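Local coordinates for protein sucrose 6(F)-phosphate phosphorylase (Thermoanaerobacterium thermosaccharolyticum DSM 571, PDB 6S9V) that is a bacterial enzyme of the sugar phosphorylase type, built on the alpha-amylase-like TIM-barrel fold, at residues A[141-146]-A[220-225]; A[383-387]-A[465-469]; A[395-399]-A[428-434]. All blocks are in the same frame, centred on the assembly; numbering follows the deposited sequence.

Interaction 1: residues A[141-146]-A[220-225]; sequences DIEKMF and IGTSCF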
loop_
_atom_site.group_PDB
_atom_site.type_symbol
_atom_site.label_atom_id
_atom_site.label_comp_id
_atom_site.label_asym_id
_atom_site.label_seq_id
_atom_site.Cartn_x
_atom_site.Cartn_y
_atom_site.Cartn_z
ATOM N N ASP A 141 22.298 -21.834 0.347
ATOM C CA ASP A 141 20.954 -21.599 0.861
ATOM C C ASP A 141 20.521 -20.156 0.623
ATOM O O ASP A 141 19.368 -19.902 0.256
ATOM C CB ASP A 141 20.892 -21.942 2.350
ATOM C CG ASP A 141 21.099 -23.420 2.619
ATOM O OD1 ASP A 141 20.871 -24.230 1.696
ATOM O OD2 ASP A 141 21.475 -23.773 3.757
ATOM N N ILE A 142 21.433 -19.199 0.825
ATOM C CA ILE A 142 21.109 -17.796 0.578
ATOM C C ILE A 142 20.735 -17.591 -0.885
ATOM O O ILE A 142 19.831 -16.811 -1.211
ATOM C CB ILE A 142 22.292 -16.894 0.977
ATOM C CG1 ILE A 142 22.682 -17.097 2.444
ATOM C CG2 ILE A 142 21.950 -15.437 0.715
ATOM C CD1 ILE A 142 21.546 -16.925 3.419
ATOM N N GLU A 143 21.430 -18.288 -1.788
ATOM C CA GLU A 143 21.197 -18.136 -3.219
ATOM C C GLU A 143 19.788 -18.543 -3.625
ATOM O O GLU A 143 19.314 -18.108 -4.681
ATOM C CB GLU A 143 22.235 -18.960 -3.987
ATOM C CG GLU A 143 23.649 -18.397 -3.894
ATOM C CD GLU A 143 24.707 -19.354 -4.419
ATOM O OE1 GLU A 143 24.394 -20.545 -4.624
ATOM O OE2 GLU A 143 25.857 -18.912 -4.622
ATOM N N LYS A 144 19.106 -19.358 -2.820
ATOM C CA LYS A 144 17.728 -19.735 -3.110
ATOM C C LYS A 144 16.716 -18.700 -2.637
ATOM O O LYS A 144 15.522 -18.832 -2.937
ATOM C CB LYS A 144 17.393 -21.081 -2.463
ATOM C CG LYS A 144 18.234 -22.252 -2.949
ATOM C CD LYS A 144 17.828 -23.538 -2.239
ATOM C CE LYS A 144 18.708 -24.714 -2.643
ATOM N NZ LYS A 144 18.324 -25.955 -1.913
ATOM N N MET A 145 17.151 -17.678 -1.913
ATOM C CA MET A 145 16.222 -16.768 -1.268
ATOM C C MET A 145 15.911 -15.573 -2.155
ATOM O O MET A 145 16.726 -15.147 -2.975
ATOM C CB MET A 145 16.790 -16.284 0.065
ATOM C CG MET A 145 17.019 -17.396 1.064
ATOM S SD MET A 145 17.769 -16.804 2.588
ATOM C CE MET A 145 17.994 -18.370 3.435
ATOM N N PHE A 146 14.710 -15.031 -1.968
ATOM C CA PHE A 146 14.295 -13.776 -2.591
ATOM C C PHE A 146 14.875 -12.641 -1.761
ATOM O O PHE A 146 14.282 -12.199 -0.775
ATOM C CB PHE A 146 12.771 -13.723 -2.694
ATOM C CG PHE A 146 12.234 -12.458 -3.316
ATOM C CD1 PHE A 146 12.761 -11.953 -4.493
ATOM C CD2 PHE A 146 11.137 -11.823 -2.757
ATOM C CE1 PHE A 146 12.247 -10.794 -5.061
ATOM C CE2 PHE A 146 10.608 -10.674 -3.328
ATOM C CZ PHE A 146 11.160 -10.162 -4.481
ATOM N N ILE A 220 14.900 -22.583 5.456
ATOM C CA ILE A 220 16.041 -22.918 4.616
ATOM C C ILE A 220 15.581 -23.856 3.510
ATOM O O ILE A 220 14.802 -24.790 3.741
ATOM C CB ILE A 220 17.167 -23.553 5.446
ATOM C CG1 ILE A 220 17.706 -22.558 6.476
ATOM C CG2 ILE A 220 18.295 -24.032 4.539
ATOM C CD1 ILE A 220 18.124 -21.224 5.896
ATOM N N GLY A 221 16.069 -23.613 2.299
ATOM C CA GLY A 221 15.660 -24.370 1.138
ATOM C C GLY A 221 14.536 -23.750 0.342
ATOM O O GLY A 221 14.270 -24.205 -0.781
ATOM N N THR A 222 13.878 -22.721 0.871
ATOM C CA THR A 222 12.820 -22.013 0.170
ATOM C C THR A 222 13.291 -20.607 -0.179
ATOM O O THR A 222 14.364 -20.160 0.246
ATOM C CB THR A 222 11.546 -21.921 1.018
ATOM O OG1 THR A 222 11.710 -20.905 2.019
ATOM C CG2 THR A 222 11.243 -23.234 1.704
ATOM N N SER A 223 12.450 -19.893 -0.934
ATOM C CA SER A 223 12.717 -18.493 -1.242
ATOM C C SER A 223 12.589 -17.601 -0.019
ATOM O O SER A 223 13.048 -16.455 -0.046
ATOM C CB SER A 223 11.749 -17.993 -2.317
ATOM O OG SER A 223 10.423 -17.998 -1.823
ATOM N N CYS A 224 11.963 -18.099 1.046
ATOM C CA CYS A 224 11.619 -17.298 2.215
ATOM C C CYS A 224 10.662 -16.169 1.856
ATOM O O CYS A 224 10.652 -15.120 2.510
ATOM C CB CYS A 224 12.870 -16.748 2.894
ATOM S SG CYS A 224 13.940 -18.072 3.495
ATOM N N PHE A 225 9.846 -16.372 0.819
ATOM C CA PHE A 225 8.763 -15.448 0.503
ATOM C C PHE A 225 7.468 -16.230 0.343
ATOM O O PHE A 225 7.391 -17.170 -0.459
ATOM C CB PHE A 225 9.030 -14.624 -0.765
ATOM C CG PHE A 225 7.962 -13.605 -1.041
ATOM C CD1 PHE A 225 7.907 -12.428 -0.307
ATOM C CD2 PHE A 225 7.001 -13.829 -2.011
ATOM C CE1 PHE A 225 6.908 -11.492 -0.544
ATOM C CE2 PHE A 225 6.005 -12.896 -2.248
ATOM C CZ PHE A 225 5.961 -11.734 -1.520
HETATM O O HOH W 1 16.801 -21.128 1.239
#

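Interaction 2: residues A[383-387]-A[465-469]; sequences FFTPG and RLTWK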
loop_
_atom_site.group_PDB
_atom_site.type_symbol
_atom_site.label_atom_id
_atom_site.label_comp_id
_atom_site.label_asym_id
_atom_site.label_seq_id
_atom_site.Cartn_x
_atom_site.Cartn_y
_atom_site.Cartn_z
ATOM N N PHE A 383 -12.525 4.356 -9.716
ATOM C CA PHE A 383 -13.680 4.485 -8.836
ATOM C C PHE A 383 -14.849 3.616 -9.291
ATOM O O PHE A 383 -15.689 3.236 -8.467
ATOM C CB PHE A 383 -14.120 5.946 -8.755
ATOM C CG PHE A 383 -13.099 6.873 -8.126
ATOM C CD1 PHE A 383 -11.995 6.377 -7.448
ATOM C CD2 PHE A 383 -13.251 8.246 -8.226
ATOM C CE1 PHE A 383 -11.065 7.232 -6.886
ATOM C CE2 PHE A 383 -12.328 9.109 -7.656
ATOM C CZ PHE A 383 -11.232 8.605 -6.989
ATOM N N PHE A 384 -14.926 3.284 -10.586
ATOM C CA PHE A 384 -15.957 2.381 -11.081
ATOM C C PHE A 384 -15.576 0.909 -10.945
ATOM O O PHE A 384 -16.420 0.045 -11.189
ATOM C CB PHE A 384 -16.289 2.692 -12.553
ATOM C CG PHE A 384 -17.379 3.716 -12.707
ATOM C CD1 PHE A 384 -17.136 5.054 -12.431
ATOM C CD2 PHE A 384 -18.650 3.338 -13.085
ATOM C CE1 PHE A 384 -18.143 5.993 -12.545
ATOM C CE2 PHE A 384 -19.664 4.266 -13.188
ATOM C CZ PHE A 384 -19.415 5.593 -12.924
ATOM N N THR A 385 -14.339 0.611 -10.586
ATOM C CA THR A 385 -13.898 -0.769 -10.359
ATOM C C THR A 385 -14.323 -1.221 -8.967
ATOM O O THR A 385 -14.113 -0.485 -7.999
ATOM C CB THR A 385 -12.380 -0.875 -10.493
ATOM O OG1 THR A 385 -11.996 -0.517 -11.825
ATOM C CG2 THR A 385 -11.904 -2.311 -10.207
ATOM N N PRO A 386 -14.931 -2.402 -8.830
ATOM C CA PRO A 386 -15.303 -2.881 -7.491
ATOM C C PRO A 386 -14.094 -2.927 -6.566
ATOM O O PRO A 386 -13.005 -3.366 -6.947
ATOM C CB PRO A 386 -15.867 -4.280 -7.757
ATOM C CG PRO A 386 -16.376 -4.222 -9.164
ATOM C CD PRO A 386 -15.398 -3.313 -9.894
ATOM N N GLY A 387 -14.307 -2.476 -5.336
ATOM C CA GLY A 387 -13.260 -2.372 -4.340
ATOM C C GLY A 387 -13.307 -1.017 -3.642
ATOM O O GLY A 387 -13.975 -0.093 -4.067
ATOM N N ARG A 465 -17.154 1.248 -20.867
ATOM C CA ARG A 465 -18.538 1.432 -20.435
ATOM C C ARG A 465 -18.790 0.534 -19.237
ATOM O O ARG A 465 -18.832 -0.691 -19.383
ATOM C CB ARG A 465 -19.525 1.129 -21.562
ATOM C CG ARG A 465 -19.452 2.109 -22.718
ATOM C CD ARG A 465 -20.650 1.967 -23.671
ATOM N NE ARG A 465 -21.837 2.665 -23.184
ATOM C CZ ARG A 465 -22.946 2.856 -23.898
ATOM N NH1 ARG A 465 -23.028 2.398 -25.141
ATOM N NH2 ARG A 465 -23.977 3.502 -23.371
ATOM N N LEU A 466 -18.949 1.144 -18.065
ATOM C CA LEU A 466 -19.179 0.439 -16.811
ATOM C C LEU A 466 -20.369 1.056 -16.089
ATOM O O LEU A 466 -20.511 2.282 -16.049
ATOM C CB LEU A 466 -17.937 0.498 -15.924
ATOM C CG LEU A 466 -16.636 -0.002 -16.561
ATOM C CD1 LEU A 466 -15.455 0.294 -15.637
ATOM C CD2 LEU A 466 -16.706 -1.494 -16.899
ATOM N N THR A 467 -21.206 0.208 -15.487
ATOM C CA THR A 467 -22.453 0.658 -14.888
ATOM C C THR A 467 -22.630 0.082 -13.492
ATOM O O THR A 467 -22.349 -1.096 -13.254
ATOM C CB THR A 467 -23.657 0.250 -15.760
ATOM O OG1 THR A 467 -23.644 0.980 -16.995
ATOM C CG2 THR A 467 -24.974 0.493 -15.026
ATOM N N TRP A 468 -23.111 0.928 -12.581
ATOM C CA TRP A 468 -23.558 0.528 -11.252
ATOM C C TRP A 468 -25.051 0.811 -11.135
ATOM O O TRP A 468 -25.541 1.838 -11.621
ATOM C CB TRP A 468 -22.782 1.268 -10.155
ATOM C CG TRP A 468 -21.367 0.806 -10.020
ATOM C CD1 TRP A 468 -20.285 1.242 -10.739
ATOM C CD2 TRP A 468 -20.874 -0.188 -9.117
ATOM N NE1 TRP A 468 -19.150 0.590 -10.330
ATOM C CE2 TRP A 468 -19.482 -0.297 -9.335
ATOM C CE3 TRP A 468 -21.470 -0.991 -8.141
ATOM C CZ2 TRP A 468 -18.685 -1.189 -8.628
ATOM C CZ3 TRP A 468 -20.670 -1.877 -7.430
ATOM C CH2 TRP A 468 -19.295 -1.969 -7.675
ATOM N N LYS A 469 -25.775 -0.094 -10.476
ATOM C CA LYS A 469 -27.216 0.055 -10.315
ATOM C C LYS A 469 -27.626 -0.254 -8.885
ATOM O O LYS A 469 -27.217 -1.282 -8.333
ATOM C CB LYS A 469 -27.966 -0.891 -11.266
ATOM C CG LYS A 469 -27.874 -0.516 -12.732
ATOM C CD LYS A 469 -28.505 -1.570 -13.639
ATOM C CE LYS A 469 -30.009 -1.671 -13.452
ATOM N NZ LYS A 469 -30.702 -0.554 -14.149
#

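Interaction 3: residues A[395-399]-A[428-434]; sequences GLLAG and SVQKNVV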
loop_
_atom_site.group_PDB
_atom_site.type_symbol
_atom_site.label_atom_id
_atom_site.label_comp_id
_atom_site.label_asym_id
_atom_site.label_seq_id
_atom_site.Cartn_x
_atom_site.Cartn_y
_atom_site.Cartn_z
ATOM N N GLY A 395 -1.193 12.256 -5.783
ATOM C CA GLY A 395 -2.148 12.208 -6.877
ATOM C C GLY A 395 -3.375 13.059 -6.624
ATOM O O GLY A 395 -3.947 13.621 -7.564
ATOM N N LEU A 396 -3.779 13.186 -5.363
ATOM C CA LEU A 396 -4.880 14.073 -5.015
ATOM C C LEU A 396 -4.618 15.493 -5.496
ATOM O O LEU A 396 -5.537 16.181 -5.952
ATOM C CB LEU A 396 -5.088 14.064 -3.499
ATOM C CG LEU A 396 -6.148 15.025 -2.971
ATOM C CD1 LEU A 396 -7.538 14.608 -3.457
ATOM C CD2 LEU A 396 -6.091 15.109 -1.444
ATOM N N LEU A 397 -3.375 15.946 -5.388
ATOM C CA LEU A 397 -2.993 17.302 -5.753
ATOM C C LEU A 397 -2.364 17.365 -7.137
ATOM O O LEU A 397 -1.760 18.382 -7.486
ATOM C CB LEU A 397 -2.037 17.860 -4.701
ATOM C CG LEU A 397 -2.624 17.849 -3.280
ATOM C CD1 LEU A 397 -1.647 18.405 -2.269
ATOM C CD2 LEU A 397 -3.922 18.644 -3.249
ATOM N N ALA A 398 -2.508 16.305 -7.928
ATOM C CA ALA A 398 -1.943 16.216 -9.273
ATOM C C ALA A 398 -0.457 16.561 -9.260
ATOM O O ALA A 398 0.040 17.326 -10.084
ATOM C CB ALA A 398 -2.712 17.111 -10.240
ATOM N N GLY A 399 0.264 15.971 -8.310
ATOM C CA GLY A 399 1.671 16.294 -8.164
ATOM C C GLY A 399 2.509 15.672 -9.266
ATOM O O GLY A 399 2.231 14.572 -9.745
ATOM N N SER A 428 -2.438 24.312 -4.671
ATOM C CA SER A 428 -2.674 23.144 -5.506
ATOM C C SER A 428 -4.159 22.822 -5.633
ATOM O O SER A 428 -4.615 22.422 -6.710
ATOM C CB SER A 428 -1.930 21.934 -4.938
ATOM O OG SER A 428 -0.533 22.057 -5.111
ATOM N N VAL A 429 -4.931 22.985 -4.551
ATOM C CA VAL A 429 -6.332 22.583 -4.593
ATOM C C VAL A 429 -7.137 23.464 -5.535
ATOM O O VAL A 429 -8.248 23.097 -5.925
ATOM C CB VAL A 429 -6.979 22.594 -3.192
ATOM C CG1 VAL A 429 -6.295 21.602 -2.292
ATOM C CG2 VAL A 429 -6.961 23.993 -2.583
ATOM N N GLN A 430 -6.601 24.625 -5.914
ATOM C CA GLN A 430 -7.283 25.507 -6.846
ATOM C C GLN A 430 -7.044 25.133 -8.301
ATOM O O GLN A 430 -7.749 25.652 -9.177
ATOM C CB GLN A 430 -6.846 26.952 -6.589
ATOM C CG GLN A 430 -7.170 27.412 -5.175
ATOM C CD GLN A 430 -6.856 28.874 -4.934
ATOM O OE1 GLN A 430 -7.490 29.764 -5.500
ATOM N NE2 GLN A 430 -5.880 29.128 -4.071
ATOM N N LYS A 431 -6.102 24.235 -8.584
ATOM C CA LYS A 431 -5.865 23.812 -9.958
ATOM C C LYS A 431 -7.110 23.143 -10.523
ATOM O O LYS A 431 -7.802 22.394 -9.827
ATOM C CB LYS A 431 -4.687 22.845 -10.032
ATOM C CG LYS A 431 -3.353 23.457 -9.654
ATOM C CD LYS A 431 -2.207 22.652 -10.242
ATOM C CE LYS A 431 -2.000 21.336 -9.503
ATOM N NZ LYS A 431 -0.847 20.566 -10.067
ATOM N N ASN A 432 -7.390 23.412 -11.801
ATOM C CA ASN A 432 -8.593 22.864 -12.417
ATOM C C ASN A 432 -8.638 21.345 -12.311
ATOM O O ASN A 432 -9.692 20.774 -12.008
ATOM C CB ASN A 432 -8.685 23.289 -13.881
ATOM C CG ASN A 432 -9.950 22.786 -14.550
ATOM O OD1 ASN A 432 -9.923 21.820 -15.312
ATOM N ND2 ASN A 432 -11.069 23.429 -14.253
ATOM N N VAL A 433 -7.505 20.670 -12.545
ATOM C CA VAL A 433 -7.500 19.210 -12.518
ATOM C C VAL A 433 -7.828 18.694 -11.119
ATOM O O VAL A 433 -8.493 17.660 -10.972
ATOM C CB VAL A 433 -6.151 18.653 -13.021
ATOM C CG1 VAL A 433 -5.005 19.080 -12.103
ATOM C CG2 VAL A 433 -6.221 17.129 -13.124
ATOM N N VAL A 434 -7.392 19.405 -10.076
ATOM C CA VAL A 434 -7.683 18.977 -8.713
ATOM C C VAL A 434 -9.154 19.211 -8.383
ATOM O O VAL A 434 -9.811 18.362 -7.765
ATOM C CB VAL A 434 -6.759 19.707 -7.720
ATOM C CG1 VAL A 434 -7.139 19.376 -6.278
ATOM C CG2 VAL A 434 -5.309 19.338 -7.992
HETATM O O HOH W 2 0.880 19.241 -6.629
#

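Interaction 1: residues A[141-146]-A[220-225]
A single water bridges three backbone groups across the segments: it donates to Asp141 O (3.0 Å) and Thr222 O (2.8 Å) and accepts from Gly221 N (2.8 Å). Only one direct hydrogen bond joins the segments, Phe146 N to Ser223 O (2.9 Å, nearly linear). The backbones come so close beside it that CA-H...O contacts also form, Ser223 CA to Lys144 O (3.3 Å) and Met145 CA to Ser223 O (3.4 Å). Gly221 has a positive phi at which a CB would collide with the preceding carbonyl, so glycine suits this bend. Thr222 and Ser223 shape the following loop through consecutive ST turns, their OG1 and OG accepting from Cys224 N and Phe225 N; the Thr222 hydroxyl is also hydrogen-bonded to Lys219 O. Met145, long and unbranched, is buried between Ile220 and Cys224, its CE 3.8 Å from Ile220 CD1 and its CG 4.0 Å from Cys224 SG. The edge of Phe146 meets the face of Phe225 in a T-shaped pair, centroids 5.6 Å apart. At the surface, the contact joins the turn at helix 139-142, in the excursion between barrel strands 92-97 and 207-210, to the loop before helix 230-244, with Trp168 of strand 164-168 against Met145.

Interaction 2: residues A[383-387]-A[465-469]
Here the antiparallel C-terminal sheet packs against the TIM barrel, strand 463-470 meeting the end of helix 372-384 and the loop leading into barrel strand 388-392. On the strand, Leu466 and Trp468 are two residues apart and so share the face turned to the barrel, whereas Thr467 points away. Trp468, with chi1 at m and chi2 near 85°, extends its indole so that the ring edge reaches Phe384 O; tryptophan suits this place because it joins an apolar surface to a hydrogen-bond donor, NE1. Phe384 is an m rotamer with chi1 at -89°, toward the edge of that well; its ring lies obliquely to the indole, planes at 59°, with CD2 3.5 Å from Trp468 CD1. Leu466 (m, t) brings CD1 within 4.0 Å of Phe384 CB, and the compact ring of Pro386 places CG 3.8 Å from Trp468 CZ2. Phe450 and Phe454 extend this aromatic cluster. The one hydrogen bond between the segments runs from Trp468 NE1 to Phe384 O, 2.9 Å long with an angle of 151° at the hydrogen.

Interaction 3: residues A[395-399]-A[428-434]
A Schellman motif ends helix 393-396 at this contact, and the turn it produces packs on the first turn of helix 432-446. Ala398, the C-prime residue, takes a positive phi (51°), and its N bonds to Gly395 O at 3.1 Å. Although glycine is often found at such a position, the methyl of alanine is put to use here: Ala398 CB lies 3.6 Å from Val433 CG1 and 4.1 Å from Val434 CG2. The short, branched valines offer a compact surface to the turn, and Val434 CG1 also comes within 3.6 Å of Leu396 O, a buried carbonyl with no polar partner in the model. Leu397, the first residue to leave helical geometry, reaches across with CD2 3.9 Å from Val429 CG1, while its CB lies 4.1 Å from Ser428 CB. Polar links are slight. Lys431, at the N-cap position, extends its long side chain back to give a weak hydrogen bond from NZ to Ala398 O (3.4 Å). A water donates to Leu397 O (2.9 Å) and lies 3.5 Å from Ser428 OG in a weak bond; that hydroxyl is also bonded to Glu424 O. The contact thus joins the short helix directly after barrel strand 388-392 to the type I turn linking helices 422-428 and 432-446, with helix 372-384 covering Val433 through Asp372, Tyr375 and Leu376.

In the fold
Interactions 2 and 3 are buried and share helical surroundings: helix 372-384 supplies Phe384 to the former and covers Val433 in the latter. Interaction 3 nests within the chain loop that interaction 2 closes, nearest atoms about 8 Å apart. Interaction 1 precedes both and is a surface contact whose centre lies about 44 Å from that of interaction 3, across the centre of the chain. Mostly loop against loop, interaction 1 combines backbone and water hydrogen bonds with Met145, Ile220 and an edge-to-face phenylalanine pair; interaction 2 joins sheet to barrel through aromatic side chains and one indole hydrogen bond; interaction 3 relies on aliphatic groups, from alanine to leucine, with weak polar links through Lys431 and Ser428.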